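Local coordinates for protein phosphoglycerate kinase (Coxiella burnetii, PDB 4NG4) that catalyses, as a monomer, the reversible transfer of a phosphoryl group between ATP and (2R)-3-phosphoglycerate, a step of glycolysis, at residues A[152-158]-A[391-395]; A[185-189]-A[382-386]; A[166-172]-A[396-400]; A[101-106]-A[117-123]; A[22-27]-A[61-66]. All blocks are in the same frame, centred on the assembly; numbering follows the deposited sequence.

Contact 1. Residues A[152-158]-A[391-395]; sequences FATAHRA and LPAIK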
# COMPACT_ATOMS: atom_id res chain seq x y z
N PHE A 152 3.43 -2.79 8.68
CA PHE A 152 2.86 -1.59 8.05
C PHE A 152 1.51 -1.84 7.35
O PHE A 152 0.64 -0.97 7.35
CB PHE A 152 3.86 -0.97 7.06
CG PHE A 152 3.39 0.33 6.45
CD1 PHE A 152 3.64 1.54 7.09
CD2 PHE A 152 2.71 0.35 5.25
CE1 PHE A 152 3.22 2.75 6.54
CE2 PHE A 152 2.28 1.55 4.70
CZ PHE A 152 2.54 2.75 5.35
N ALA A 153 1.34 -3.01 6.74
CA ALA A 153 0.06 -3.34 6.08
C ALA A 153 -1.14 -3.37 7.04
O ALA A 153 -2.28 -3.40 6.59
CB ALA A 153 0.17 -4.67 5.36
N THR A 154 -0.86 -3.36 8.34
CA THR A 154 -1.89 -3.37 9.38
C THR A 154 -1.98 -2.05 10.17
O THR A 154 -2.96 -1.82 10.89
CB THR A 154 -1.64 -4.56 10.36
OG1 THR A 154 -0.46 -4.32 11.14
CG2 THR A 154 -1.44 -5.85 9.60
N ALA A 155 -0.96 -1.19 10.03
CA ALA A 155 -0.80 0.02 10.86
C ALA A 155 -1.90 1.06 10.75
O ALA A 155 -1.98 1.96 11.61
CB ALA A 155 0.53 0.69 10.55
N HIS A 156 -2.73 0.96 9.70
CA HIS A 156 -3.74 1.96 9.40
C HIS A 156 -5.05 1.76 10.16
O HIS A 156 -5.98 2.57 10.03
CB HIS A 156 -3.97 2.06 7.89
CG HIS A 156 -4.65 0.87 7.27
ND1 HIS A 156 -4.22 -0.43 7.48
CD2 HIS A 156 -5.71 0.79 6.43
CE1 HIS A 156 -5.00 -1.25 6.80
NE2 HIS A 156 -5.92 -0.54 6.16
N ARG A 157 -5.12 0.70 10.96
CA ARG A 157 -6.27 0.43 11.82
C ARG A 157 -5.84 0.21 13.25
O ARG A 157 -4.76 -0.32 13.51
CB ARG A 157 -7.05 -0.80 11.34
CG ARG A 157 -7.60 -0.66 9.93
CD ARG A 157 -8.74 0.37 9.87
NE ARG A 157 -8.82 1.00 8.56
CZ ARG A 157 -9.11 0.34 7.43
NH1 ARG A 157 -9.33 -0.98 7.42
NH2 ARG A 157 -9.16 1.01 6.28
N ALA A 158 -6.71 0.60 14.17
CA ALA A 158 -6.42 0.53 15.60
C ALA A 158 -6.98 -0.77 16.12
O ALA A 158 -8.20 -0.96 16.16
CB ALA A 158 -7.04 1.70 16.33
N LEU A 391 -1.33 7.46 10.99
CA LEU A 391 -1.61 6.03 11.17
C LEU A 391 -1.38 5.62 12.62
O LEU A 391 -0.28 5.79 13.13
CB LEU A 391 -0.72 5.17 10.26
CG LEU A 391 -1.24 4.96 8.83
CD1 LEU A 391 -1.40 6.29 8.09
CD2 LEU A 391 -0.33 4.00 8.07
N PRO A 392 -2.41 5.06 13.29
CA PRO A 392 -2.35 4.77 14.72
C PRO A 392 -1.10 4.04 15.20
O PRO A 392 -0.57 4.37 16.25
CB PRO A 392 -3.57 3.89 14.96
CG PRO A 392 -4.53 4.29 13.90
CD PRO A 392 -3.71 4.66 12.71
N ALA A 393 -0.66 3.04 14.44
CA ALA A 393 0.52 2.27 14.84
C ALA A 393 1.73 3.16 14.96
O ALA A 393 2.49 3.06 15.92
CB ALA A 393 0.79 1.17 13.84
N ILE A 394 1.90 4.04 13.97
CA ILE A 394 3.05 4.94 13.88
C ILE A 394 3.02 6.03 14.94
O ILE A 394 4.05 6.37 15.53
CB ILE A 394 3.11 5.60 12.49
CG1 ILE A 394 3.46 4.55 11.42
CG2 ILE A 394 4.12 6.74 12.47
CD1 ILE A 394 2.78 4.78 10.08
N LYS A 395 1.83 6.56 15.19
CA LYS A 395 1.67 7.59 16.19
C LYS A 395 2.26 7.12 17.51
O LYS A 395 3.12 7.80 18.09
CB LYS A 395 0.19 7.95 16.35
CG LYS A 395 -0.04 9.31 16.99
CD LYS A 395 -1.48 9.50 17.45
CE LYS A 395 -1.73 10.95 17.87
NZ LYS A 395 -2.92 11.11 18.77

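Contact 2. Residues A[185-189]-A[382-386]; sequences LSRAL and FLEFL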
# COMPACT_ATOMS: atom_id res chain seq x y z
N LEU A 185 8.40 5.58 1.38
CA LEU A 185 7.26 6.47 1.21
C LEU A 185 7.63 7.89 1.57
O LEU A 185 7.46 8.80 0.75
CB LEU A 185 6.06 6.01 2.03
CG LEU A 185 5.31 4.75 1.59
CD1 LEU A 185 3.99 4.72 2.31
CD2 LEU A 185 5.08 4.68 0.09
N SER A 186 8.15 8.09 2.78
CA SER A 186 8.42 9.43 3.29
C SER A 186 9.63 10.07 2.63
O SER A 186 9.67 11.29 2.50
CB SER A 186 8.58 9.43 4.81
OG SER A 186 9.71 8.68 5.19
N ARG A 187 10.62 9.26 2.22
CA ARG A 187 11.72 9.77 1.37
C ARG A 187 11.17 10.57 0.20
O ARG A 187 11.66 11.67 -0.09
CB ARG A 187 12.59 8.62 0.82
CG ARG A 187 13.38 8.99 -0.46
CD ARG A 187 14.37 7.92 -0.86
NE ARG A 187 15.10 8.34 -2.06
CZ ARG A 187 16.28 7.86 -2.46
NH1 ARG A 187 16.93 6.91 -1.77
NH2 ARG A 187 16.84 8.35 -3.57
N ALA A 188 10.17 10.02 -0.47
CA ALA A 188 9.57 10.68 -1.62
C ALA A 188 8.38 11.55 -1.25
O ALA A 188 7.48 11.73 -2.09
CB ALA A 188 9.14 9.65 -2.65
N LEU A 189 8.35 12.08 -0.02
CA LEU A 189 7.24 12.96 0.42
C LEU A 189 7.61 14.07 1.43
O LEU A 189 6.73 14.84 1.82
CB LEU A 189 6.11 12.11 1.03
CG LEU A 189 5.32 11.14 0.14
CD1 LEU A 189 4.20 10.51 1.00
CD2 LEU A 189 4.75 11.86 -1.11
N PHE A 382 -0.70 1.78 2.54
CA PHE A 382 0.07 2.55 1.56
C PHE A 382 -0.67 3.83 1.20
O PHE A 382 -0.11 4.92 1.25
CB PHE A 382 0.34 1.71 0.30
CG PHE A 382 0.87 2.50 -0.86
CD1 PHE A 382 2.23 2.75 -0.98
CD2 PHE A 382 0.02 3.00 -1.82
CE1 PHE A 382 2.73 3.49 -2.05
CE2 PHE A 382 0.50 3.75 -2.89
CZ PHE A 382 1.86 3.99 -3.00
N LEU A 383 -1.95 3.67 0.84
CA LEU A 383 -2.80 4.77 0.41
C LEU A 383 -3.06 5.78 1.52
O LEU A 383 -2.80 6.95 1.33
CB LEU A 383 -4.13 4.25 -0.16
CG LEU A 383 -3.98 3.49 -1.51
CD1 LEU A 383 -5.15 2.52 -1.85
CD2 LEU A 383 -3.74 4.49 -2.65
N GLU A 384 -3.52 5.33 2.70
CA GLU A 384 -3.77 6.25 3.83
C GLU A 384 -2.55 7.10 4.25
O GLU A 384 -2.72 8.22 4.74
CB GLU A 384 -4.34 5.50 5.05
CG GLU A 384 -5.77 5.01 4.82
CD GLU A 384 -6.52 4.66 6.09
OE1 GLU A 384 -5.89 4.51 7.17
OE2 GLU A 384 -7.77 4.53 6.00
N PHE A 385 -1.35 6.56 4.05
CA PHE A 385 -0.12 7.27 4.43
C PHE A 385 0.12 8.43 3.48
O PHE A 385 0.39 9.55 3.92
CB PHE A 385 1.09 6.32 4.44
CG PHE A 385 2.31 6.94 5.04
CD1 PHE A 385 2.52 6.91 6.42
CD2 PHE A 385 3.26 7.55 4.24
CE1 PHE A 385 3.64 7.48 6.98
CE2 PHE A 385 4.39 8.11 4.79
CZ PHE A 385 4.58 8.08 6.17
N LEU A 386 0.01 8.16 2.19
CA LEU A 386 0.13 9.20 1.18
C LEU A 386 -1.00 10.24 1.26
O LEU A 386 -0.83 11.38 0.80
CB LEU A 386 0.17 8.58 -0.22
CG LEU A 386 1.33 7.64 -0.56
CD1 LEU A 386 1.25 7.21 -2.02
CD2 LEU A 386 2.67 8.30 -0.27

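Contact 3. Residues A[166-172]-A[396-400]; sequences AAYAKLA and ILTQR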
# COMPACT_ATOMS: atom_id res chain seq x y z
N ALA A 166 1.03 -1.56 21.95
CA ALA A 166 2.12 -0.57 21.91
C ALA A 166 1.88 0.61 22.86
O ALA A 166 2.83 1.22 23.35
CB ALA A 166 2.35 -0.06 20.49
N ALA A 167 0.61 0.92 23.12
CA ALA A 167 0.26 1.98 24.04
C ALA A 167 0.73 1.67 25.47
O ALA A 167 1.15 2.59 26.18
CB ALA A 167 -1.24 2.24 24.02
N TYR A 168 0.67 0.39 25.85
CA TYR A 168 0.95 -0.03 27.24
C TYR A 168 2.16 -0.98 27.44
O TYR A 168 2.34 -1.54 28.52
CB TYR A 168 -0.29 -0.72 27.83
CG TYR A 168 -1.56 0.11 27.76
CD1 TYR A 168 -1.77 1.17 28.64
CD2 TYR A 168 -2.55 -0.17 26.82
CE1 TYR A 168 -2.92 1.94 28.59
CE2 TYR A 168 -3.72 0.60 26.75
CZ TYR A 168 -3.89 1.66 27.65
OH TYR A 168 -5.04 2.43 27.61
N ALA A 169 2.98 -1.16 26.41
CA ALA A 169 4.15 -2.05 26.49
C ALA A 169 5.36 -1.30 27.05
O ALA A 169 5.63 -0.18 26.63
CB ALA A 169 4.48 -2.63 25.13
N LYS A 170 6.07 -1.94 27.99
CA LYS A 170 7.29 -1.37 28.64
C LYS A 170 8.17 -0.58 27.68
O LYS A 170 8.57 0.53 27.97
CB LYS A 170 8.14 -2.49 29.25
CG LYS A 170 7.86 -2.82 30.72
CD LYS A 170 7.89 -4.33 30.99
CE LYS A 170 6.58 -5.00 30.54
NZ LYS A 170 6.54 -6.47 30.79
N LEU A 171 8.44 -1.19 26.53
CA LEU A 171 9.30 -0.61 25.51
C LEU A 171 8.68 -0.93 24.14
O LEU A 171 8.40 -2.10 23.84
CB LEU A 171 10.70 -1.21 25.66
CG LEU A 171 11.96 -0.33 25.56
CD1 LEU A 171 11.67 1.14 25.86
CD2 LEU A 171 13.07 -0.85 26.48
N ALA A 172 8.41 0.09 23.33
CA ALA A 172 7.76 -0.12 22.01
C ALA A 172 8.55 0.54 20.89
O ALA A 172 9.08 1.65 21.05
CB ALA A 172 6.33 0.39 22.03
N ILE A 396 1.84 5.95 17.96
CA ILE A 396 2.25 5.43 19.26
C ILE A 396 3.74 5.13 19.30
O ILE A 396 4.39 5.38 20.32
CB ILE A 396 1.43 4.18 19.68
CG1 ILE A 396 -0.07 4.48 19.66
CG2 ILE A 396 1.83 3.71 21.09
CD1 ILE A 396 -0.92 3.36 20.21
N LEU A 397 4.30 4.61 18.21
CA LEU A 397 5.73 4.28 18.18
C LEU A 397 6.61 5.51 18.41
O LEU A 397 7.68 5.41 19.04
CB LEU A 397 6.11 3.59 16.87
CG LEU A 397 5.64 2.14 16.72
CD1 LEU A 397 6.08 1.58 15.38
CD2 LEU A 397 6.16 1.26 17.85
N THR A 398 6.17 6.66 17.91
CA THR A 398 6.87 7.93 18.15
C THR A 398 6.61 8.47 19.57
O THR A 398 7.54 8.84 20.28
CB THR A 398 6.45 9.01 17.14
OG1 THR A 398 5.04 9.24 17.25
CG2 THR A 398 6.78 8.57 15.71
N GLN A 399 5.33 8.50 19.96
CA GLN A 399 4.95 8.89 21.33
C GLN A 399 5.81 8.21 22.40
O GLN A 399 6.09 8.81 23.44
CB GLN A 399 3.50 8.51 21.61
CG GLN A 399 2.45 9.43 21.02
CD GLN A 399 1.03 8.90 21.25
OE1 GLN A 399 0.78 8.17 22.21
NE2 GLN A 399 0.10 9.27 20.37
N ARG A 400 6.21 6.96 22.15
CA ARG A 400 7.04 6.20 23.08
C ARG A 400 8.53 6.53 22.92
O ARG A 400 9.27 6.55 23.91
CB ARG A 400 6.80 4.70 22.89
CG ARG A 400 5.36 4.25 23.19
CD ARG A 400 4.96 4.49 24.65
NE ARG A 400 5.99 4.01 25.56
CZ ARG A 400 6.24 2.73 25.83
NH1 ARG A 400 5.52 1.76 25.28
NH2 ARG A 400 7.22 2.42 26.66

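Contact 4. Residues A[101-106]-A[117-123]; sequences PLINDW and AILCENV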
# COMPACT_ATOMS: atom_id res chain seq x y z
N PRO A 101 7.14 -23.55 17.24
CA PRO A 101 5.89 -24.19 17.60
C PRO A 101 4.75 -23.19 17.66
O PRO A 101 4.96 -22.05 18.07
CB PRO A 101 6.18 -24.74 19.00
CG PRO A 101 7.15 -23.78 19.58
CD PRO A 101 8.00 -23.31 18.42
N LEU A 102 3.56 -23.64 17.26
CA LEU A 102 2.33 -22.85 17.35
C LEU A 102 1.84 -22.82 18.80
O LEU A 102 1.44 -23.85 19.33
CB LEU A 102 1.25 -23.49 16.46
CG LEU A 102 -0.05 -22.72 16.22
CD1 LEU A 102 0.18 -21.58 15.23
CD2 LEU A 102 -1.12 -23.65 15.71
N ILE A 103 1.87 -21.65 19.45
CA ILE A 103 1.41 -21.53 20.84
C ILE A 103 -0.01 -20.99 20.89
O ILE A 103 -0.29 -19.91 20.39
CB ILE A 103 2.33 -20.63 21.68
CG1 ILE A 103 3.73 -21.23 21.79
CG2 ILE A 103 1.76 -20.42 23.08
CD1 ILE A 103 3.77 -22.56 22.53
N ASN A 104 -0.89 -21.73 21.54
CA ASN A 104 -2.32 -21.51 21.43
C ASN A 104 -2.94 -20.71 22.57
O ASN A 104 -3.77 -19.82 22.33
CB ASN A 104 -3.02 -22.86 21.34
CG ASN A 104 -4.38 -22.75 20.76
OD1 ASN A 104 -5.31 -22.25 21.41
ND2 ASN A 104 -4.51 -23.19 19.51
N ASP A 105 -2.57 -21.06 23.81
CA ASP A 105 -3.06 -20.37 25.01
C ASP A 105 -2.05 -19.30 25.44
O ASP A 105 -1.70 -19.19 26.62
CB ASP A 105 -3.36 -21.38 26.14
CG ASP A 105 -2.18 -22.33 26.42
OD1 ASP A 105 -1.10 -22.14 25.82
OD2 ASP A 105 -2.35 -23.27 27.23
N TRP A 106 -1.60 -18.50 24.49
CA TRP A 106 -0.44 -17.64 24.73
C TRP A 106 -0.67 -16.46 25.68
O TRP A 106 0.30 -15.89 26.19
CB TRP A 106 0.18 -17.15 23.40
CG TRP A 106 -0.73 -16.33 22.51
CD1 TRP A 106 -1.54 -16.79 21.51
CD2 TRP A 106 -0.88 -14.91 22.52
NE1 TRP A 106 -2.19 -15.75 20.90
CE2 TRP A 106 -1.80 -14.58 21.50
CE3 TRP A 106 -0.33 -13.89 23.29
CZ2 TRP A 106 -2.20 -13.27 21.25
CZ3 TRP A 106 -0.72 -12.57 23.03
CH2 TRP A 106 -1.64 -12.28 22.03
N ALA A 117 12.15 -19.16 18.85
CA ALA A 117 11.02 -18.32 18.46
C ALA A 117 9.72 -19.12 18.39
O ALA A 117 9.69 -20.21 17.82
CB ALA A 117 11.28 -17.66 17.12
N ILE A 118 8.66 -18.56 18.95
CA ILE A 118 7.35 -19.20 18.91
C ILE A 118 6.37 -18.30 18.17
O ILE A 118 6.54 -17.08 18.13
CB ILE A 118 6.83 -19.58 20.34
CG1 ILE A 118 6.58 -18.34 21.22
CG2 ILE A 118 7.82 -20.51 21.03
CD1 ILE A 118 5.30 -17.59 20.90
N LEU A 119 5.37 -18.92 17.55
CA LEU A 119 4.33 -18.20 16.81
C LEU A 119 3.01 -18.33 17.55
O LEU A 119 2.45 -19.42 17.65
CB LEU A 119 4.20 -18.74 15.38
CG LEU A 119 3.11 -18.14 14.47
CD1 LEU A 119 3.32 -16.65 14.26
CD2 LEU A 119 3.08 -18.88 13.15
N CYS A 120 2.52 -17.20 18.07
CA CYS A 120 1.22 -17.14 18.73
C CYS A 120 0.12 -17.38 17.69
O CYS A 120 0.25 -16.96 16.52
CB CYS A 120 1.03 -15.77 19.39
SG CYS A 120 2.22 -15.38 20.72
N GLU A 121 -0.95 -18.03 18.14
CA GLU A 121 -2.07 -18.33 17.26
C GLU A 121 -2.79 -17.03 16.85
O GLU A 121 -2.84 -16.07 17.63
CB GLU A 121 -3.03 -19.29 17.96
CG GLU A 121 -4.24 -19.72 17.15
CD GLU A 121 -3.90 -20.22 15.76
OE1 GLU A 121 -3.44 -19.42 14.92
OE2 GLU A 121 -4.12 -21.43 15.50
N ASN A 122 -3.28 -17.00 15.60
CA ASN A 122 -4.08 -15.89 15.04
C ASN A 122 -4.64 -14.93 16.11
O ASN A 122 -5.45 -15.31 16.95
CB ASN A 122 -5.22 -16.49 14.20
CG ASN A 122 -5.88 -15.49 13.29
OD1 ASN A 122 -5.67 -14.28 13.39
ND2 ASN A 122 -6.70 -16.00 12.38
N VAL A 123 -4.18 -13.69 16.07
CA VAL A 123 -4.56 -12.69 17.07
C VAL A 123 -6.00 -12.27 16.97
O VAL A 123 -6.55 -11.72 17.90
CB VAL A 123 -3.76 -11.41 16.91
CG1 VAL A 123 -2.32 -11.64 17.28
CG2 VAL A 123 -3.89 -10.88 15.48

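Contact 5. Residues A[22-27]-A[61-66]; sequences LHNKRV and QKARVM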
# COMPACT_ATOMS: atom_id res chain seq x y z
N LEU A 22 18.42 -6.44 22.72
CA LEU A 22 17.43 -7.54 22.82
C LEU A 22 17.96 -8.80 23.53
O LEU A 22 17.26 -9.81 23.60
CB LEU A 22 16.95 -7.94 21.42
CG LEU A 22 16.68 -6.81 20.43
CD1 LEU A 22 15.96 -7.35 19.20
CD2 LEU A 22 15.88 -5.69 21.07
N HIS A 23 19.19 -8.72 24.04
CA HIS A 23 19.83 -9.84 24.73
C HIS A 23 18.92 -10.38 25.83
O HIS A 23 18.61 -9.68 26.80
CB HIS A 23 21.17 -9.40 25.34
CG HIS A 23 22.11 -10.53 25.63
ND1 HIS A 23 23.47 -10.41 25.46
CD2 HIS A 23 21.90 -11.79 26.07
CE1 HIS A 23 24.06 -11.55 25.78
NE2 HIS A 23 23.12 -12.40 26.16
N ASN A 24 18.47 -11.63 25.65
CA ASN A 24 17.75 -12.39 26.68
C ASN A 24 16.39 -11.82 27.07
O ASN A 24 15.81 -12.21 28.08
CB ASN A 24 18.63 -12.53 27.94
CG ASN A 24 18.51 -13.90 28.58
OD1 ASN A 24 17.53 -14.21 29.25
ND2 ASN A 24 19.53 -14.72 28.37
N LYS A 25 15.86 -10.90 26.26
CA LYS A 25 14.58 -10.28 26.55
C LYS A 25 13.45 -11.04 25.88
O LYS A 25 13.67 -11.83 24.96
CB LYS A 25 14.59 -8.81 26.12
CG LYS A 25 15.35 -7.88 27.06
CD LYS A 25 15.02 -6.42 26.78
CE LYS A 25 15.38 -5.50 27.94
NZ LYS A 25 14.68 -4.19 27.79
N ARG A 26 12.23 -10.81 26.37
CA ARG A 26 11.03 -11.31 25.71
C ARG A 26 10.61 -10.28 24.69
O ARG A 26 10.32 -9.14 25.06
CB ARG A 26 9.90 -11.53 26.71
CG ARG A 26 10.16 -12.63 27.73
CD ARG A 26 9.00 -12.72 28.70
NE ARG A 26 9.00 -11.60 29.65
CZ ARG A 26 7.91 -11.06 30.20
NH1 ARG A 26 6.69 -11.50 29.89
NH2 ARG A 26 8.04 -10.06 31.06
N VAL A 27 10.58 -10.68 23.42
CA VAL A 27 10.33 -9.75 22.32
C VAL A 27 9.14 -10.20 21.53
O VAL A 27 9.10 -11.32 21.03
CB VAL A 27 11.55 -9.64 21.37
CG1 VAL A 27 11.21 -8.74 20.19
CG2 VAL A 27 12.77 -9.12 22.12
N GLN A 61 20.48 -12.10 17.96
CA GLN A 61 20.77 -11.36 19.19
C GLN A 61 20.24 -12.07 20.44
O GLN A 61 20.28 -11.52 21.54
CB GLN A 61 20.21 -9.94 19.09
CG GLN A 61 20.89 -9.11 18.02
CD GLN A 61 20.25 -7.76 17.84
OE1 GLN A 61 19.57 -7.26 18.74
NE2 GLN A 61 20.47 -7.15 16.68
N LYS A 62 19.76 -13.29 20.25
CA LYS A 62 19.31 -14.18 21.33
C LYS A 62 18.15 -13.60 22.15
O LYS A 62 18.11 -13.67 23.38
CB LYS A 62 20.50 -14.64 22.20
CG LYS A 62 21.11 -15.93 21.67
CD LYS A 62 22.56 -16.12 22.06
CE LYS A 62 23.03 -17.50 21.67
NZ LYS A 62 24.48 -17.70 21.92
N ALA A 63 17.19 -13.04 21.42
CA ALA A 63 15.91 -12.66 22.00
C ALA A 63 15.12 -13.92 22.30
O ALA A 63 15.41 -15.00 21.77
CB ALA A 63 15.14 -11.77 21.03
N ARG A 64 14.13 -13.78 23.19
CA ARG A 64 13.11 -14.80 23.38
C ARG A 64 11.94 -14.34 22.54
O ARG A 64 11.21 -13.43 22.93
CB ARG A 64 12.73 -14.91 24.86
CG ARG A 64 13.90 -15.14 25.81
CD ARG A 64 13.59 -14.58 27.19
NE ARG A 64 14.51 -15.11 28.21
CZ ARG A 64 14.31 -16.20 28.93
NH1 ARG A 64 13.20 -16.93 28.79
NH2 ARG A 64 15.22 -16.58 29.81
N VAL A 65 11.75 -14.95 21.37
CA VAL A 65 10.88 -14.37 20.34
C VAL A 65 9.45 -14.90 20.30
O VAL A 65 9.23 -16.10 20.14
CB VAL A 65 11.51 -14.53 18.92
CG1 VAL A 65 10.45 -14.35 17.85
CG2 VAL A 65 12.64 -13.54 18.73
N MET A 66 8.49 -13.99 20.44
CA MET A 66 7.07 -14.29 20.26
C MET A 66 6.56 -13.62 18.97
O MET A 66 6.43 -12.40 18.92
CB MET A 66 6.27 -13.79 21.45
CG MET A 66 6.50 -14.55 22.74
SD MET A 66 5.84 -13.70 24.19
CE MET A 66 7.16 -12.54 24.50

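Contact 1. Residues A[152-158]-A[391-395]
Loop-to-helix packing brings Phe-152, Ala-155 and His-156 against Leu-391, Ala-393 and Ile-394, where the chain's last helix, 392-401, comes back to the N-terminal domain of the two-domain phosphoglycerate kinase fold. The loop follows strand 146-149, and within it Thr-154 to Arg-157 form a type I beta turn. Leu-391 is the central apolar piece: its CD2 approaches the Phe-152 ring at CE1 (4.1 Å), the two side chains meeting roughly perpendicular to each other, while its CG lies 3.9 Å from His-156 CA. Holding CG opposite the backbone N (chi1 -175°), the Phe-152 side chain extends until CE1 also meets the Ile-394 CD1 methyl, 4.1 Å away. The same ring touches Leu-185 and Ala-381, so it reaches from the C-terminal helix to helices 176-190 and 380-387. On the more solvent-facing flank, Pro-392 turns its ring to the loop, with CD 3.4 Å from Ala-155 O and CB 4.3 Å from Ala-158 CB. His-156 touches Leu-391 through its CB, and its NE2 sits over the centre of the Arg-157 guanidinium, 3.4 Å above that plane. Arg-157, predicted to bind substrate, has a long, weak ion pair with Glu-384 of helix 380-387, consistent with a loop close to where the two domains meet. The one polar link between the segments is a weak but straight backbone hydrogen bond at the start of the helix, Ala-393 N to Ala-155 O, 3.3 Å with an N-H...O angle of 170°.

Contact 2. Residues A[185-189]-A[382-386]
Facing each other through Leu-185 and Phe-385, helix segments 185-189 and 382-386 run in nearly the same direction, their axes 11.4 Å apart at closest approach and crossing at -28°. That separation is filled by large apolar side chains. Leu-185 is the central one and divides its branches between two aromatic rings: CD1 comes 3.5 Å from Phe-385 CD2, and CD2 comes 3.4 Å from Phe-382 CE1. Its CB also touches Phe-385, at CE2 (3.8 Å). Both phenylalanines hold CG opposite the backbone N (chi1 168° for Phe-382, -170° for Phe-385), which sends the Phe-382 ring across to a neighbour that its CB does not face. These helices belong to the interdomain region of the phosphoglycerate kinase fold: helix 176-190 leads from the N-terminal sheet into the nucleotide-binding domain, and helix 380-387 is the last but one of the chain. Leu-189 and Leu-386 also lie together here, though the detail of their packing is doubtful in the model. Behind them, strand 319-323 and helix 209-216 pack on Leu-386, and strand 351-354 on Leu-185. Ser-186 lies beside Phe-385 with CB 4.4 Å from CE2, while its OG is bonded to Val-182 O, one turn earlier in its own helix.

Contact 3. Residues A[166-172]-A[396-400]
Arg-400 carries the contact, its guanidinium presenting its edge to the backbone carbonyls of Ala-166, Ala-169 and Lys-170. NH2 donates to Lys-170 O at 2.7 Å; that oxygen is in the guanidinium plane, whereas the nitrogen stands well above the carbonyl plane. NH1 turns to Ala-169 O, modelled so close that the exact length is doubtful, and it makes a weak bond to Ala-166 O at 3.4 Å. Bends at chi2 (-62°) and chi3 (-47°) curl the arginine chain back over the loop, with NH1 3.6 Å from the Ala-172 methyl CB. A positive group gathered among three carbonyl oxygens, one of them in helix 160-168, is probably stabilised electrostatically.

Beside this polar grip, Ile-396 rests on helix 160-168 with both branches. Its CG2 lies 3.9 Å from Ala-166 CB, and its CD1 is 4.0 Å from Ala-167 CB. Leu-397 reaches the strand instead, its CD2 being 4.3 Å from Ala-172 CB.

Farther out, strand 146-149 backs the site: Phe-147 packs on Ala-166 and Ala-169 and pairs through its backbone with Leu-171, while Met-149 touches Leu-397. Phe-14, near the start of the modelled chain, covers Leu-397 too. The loop is tied down by Lys-170 NZ, hydrogen-bonded to Cys-144 O. Strand 171-174 is an outermost strand of the six-stranded parallel sheet, and the contact lays the C-terminal helix 392-401 over the sheet beside that strand, an arrangement in keeping with the phosphoglycerate kinase fold, in which the C-terminus returns to the N-terminal domain.

Contact 4. Residues A[101-106]-A[117-123]
Cys-120 packs tightly beneath Trp-106, its CB 3.4 Å from the centroid of the five-membered ring and only 7° off the ring normal, a CH-pi contact. SG lies over the same ring at 3.8 Å from that centroid, a sulfur-aromatic contact. With CG between the backbone N and the carbonyl carbon (chi1 61°), the indole folds back over strand 117-120, and its NE1 makes a weak hydrogen bond to Glu-121 O at 3.3 Å. Ahead of Trp-106, residues 101-103 pair with 119-121 in parallel beta fashion at one edge of the N-terminal domain's six-stranded sheet, 102-103 being an outermost strand. The ladder runs from Leu-119 N to Pro-101 O (3.2 Å), Ile-103 N to Leu-119 O (2.9 Å) and Glu-121 N to Ile-103 O (3.0 Å). Buried Leu-119 looks into helix 86-94, and the Glu-121 carboxylate is held by Ser-84 OG and Leu-85 N. Val-123, whose CG1 comes near CZ2 of the indole, is next to His-70, a predicted substrate residue. The outer side is looser. Pro-101, exposed, leans on Ile-118 with CG 3.6 Å from CG2, and exposed Asn-104 merely brushes Glu-121, ND2 standing 4.2 Å from CG.

Contact 5. Residues A[22-27]-A[61-66]
A beta-alpha-beta unit of the N-terminal domain closes here: strand 26-31 and strand 64-69, joined through helix 46-60, lie side by side and parallel, with Asn-24 and Arg-64 meeting where the pair begins. The ladder is regular, with Arg-64 N to Lys-25 O at 2.7 Å, Val-27 N to Arg-64 O at 2.9 Å and Met-66 N to Val-27 O at 2.8 Å, the last nearly straight (175°). Ahead of it, Leu-22 to Lys-25 form a type II turn, and Asn-24 N bonds to Lys-62 O. Lys-62, with positive phi, is the C-prime residue of the Schellman motif ending helix 46-60, so one turn docks on the other. Extended from CG to NE, the Arg-64 chain runs past Lys-25 O until its guanidinium reaches Asn-24. NE makes weak bonds to both Asn-24 O (3.2 Å) and OD1 (3.3 Å), and NH2 a third to OD1; the amide and guanidinium planes are turned 55° apart. On the opposite face, Val-27 CG2 packs on Ala-63 CB at 3.7 Å. Beside Arg-64, Met-66 CE lies 3.7 Å from Arg-26 CB. Strands 146-149 and 117-120 flank the pair, mid-sheet in the alpha/beta N-terminal domain of phosphoglycerate kinase.

Contacts 3, 4 and 5 all reach the parallel sheet of the N-terminal domain. Contacts 4 and 5, their centres about 16 Å apart, share neighbouring strands, with Ile-118 N 2.8 Å from Val-65 O in a probable hydrogen bond. The centres of contacts 3 and 5 are about 17 Å apart, and they meet where Leu-171 CD2 is 3.9 Å from Lys-25 NZ. Contact 1 continues contact 3 along helix 392-401; it holds Arg-157, predicted to bind substrate, and touches contact 2, centred about 13 Å away, through Phe-152 CZ, 3.9 Å from Leu-185 CD1. The Phe-382 side chain in contact 2 is about 7 Å from the bound ADP, that of His-156 in contact 1 about 13 Å.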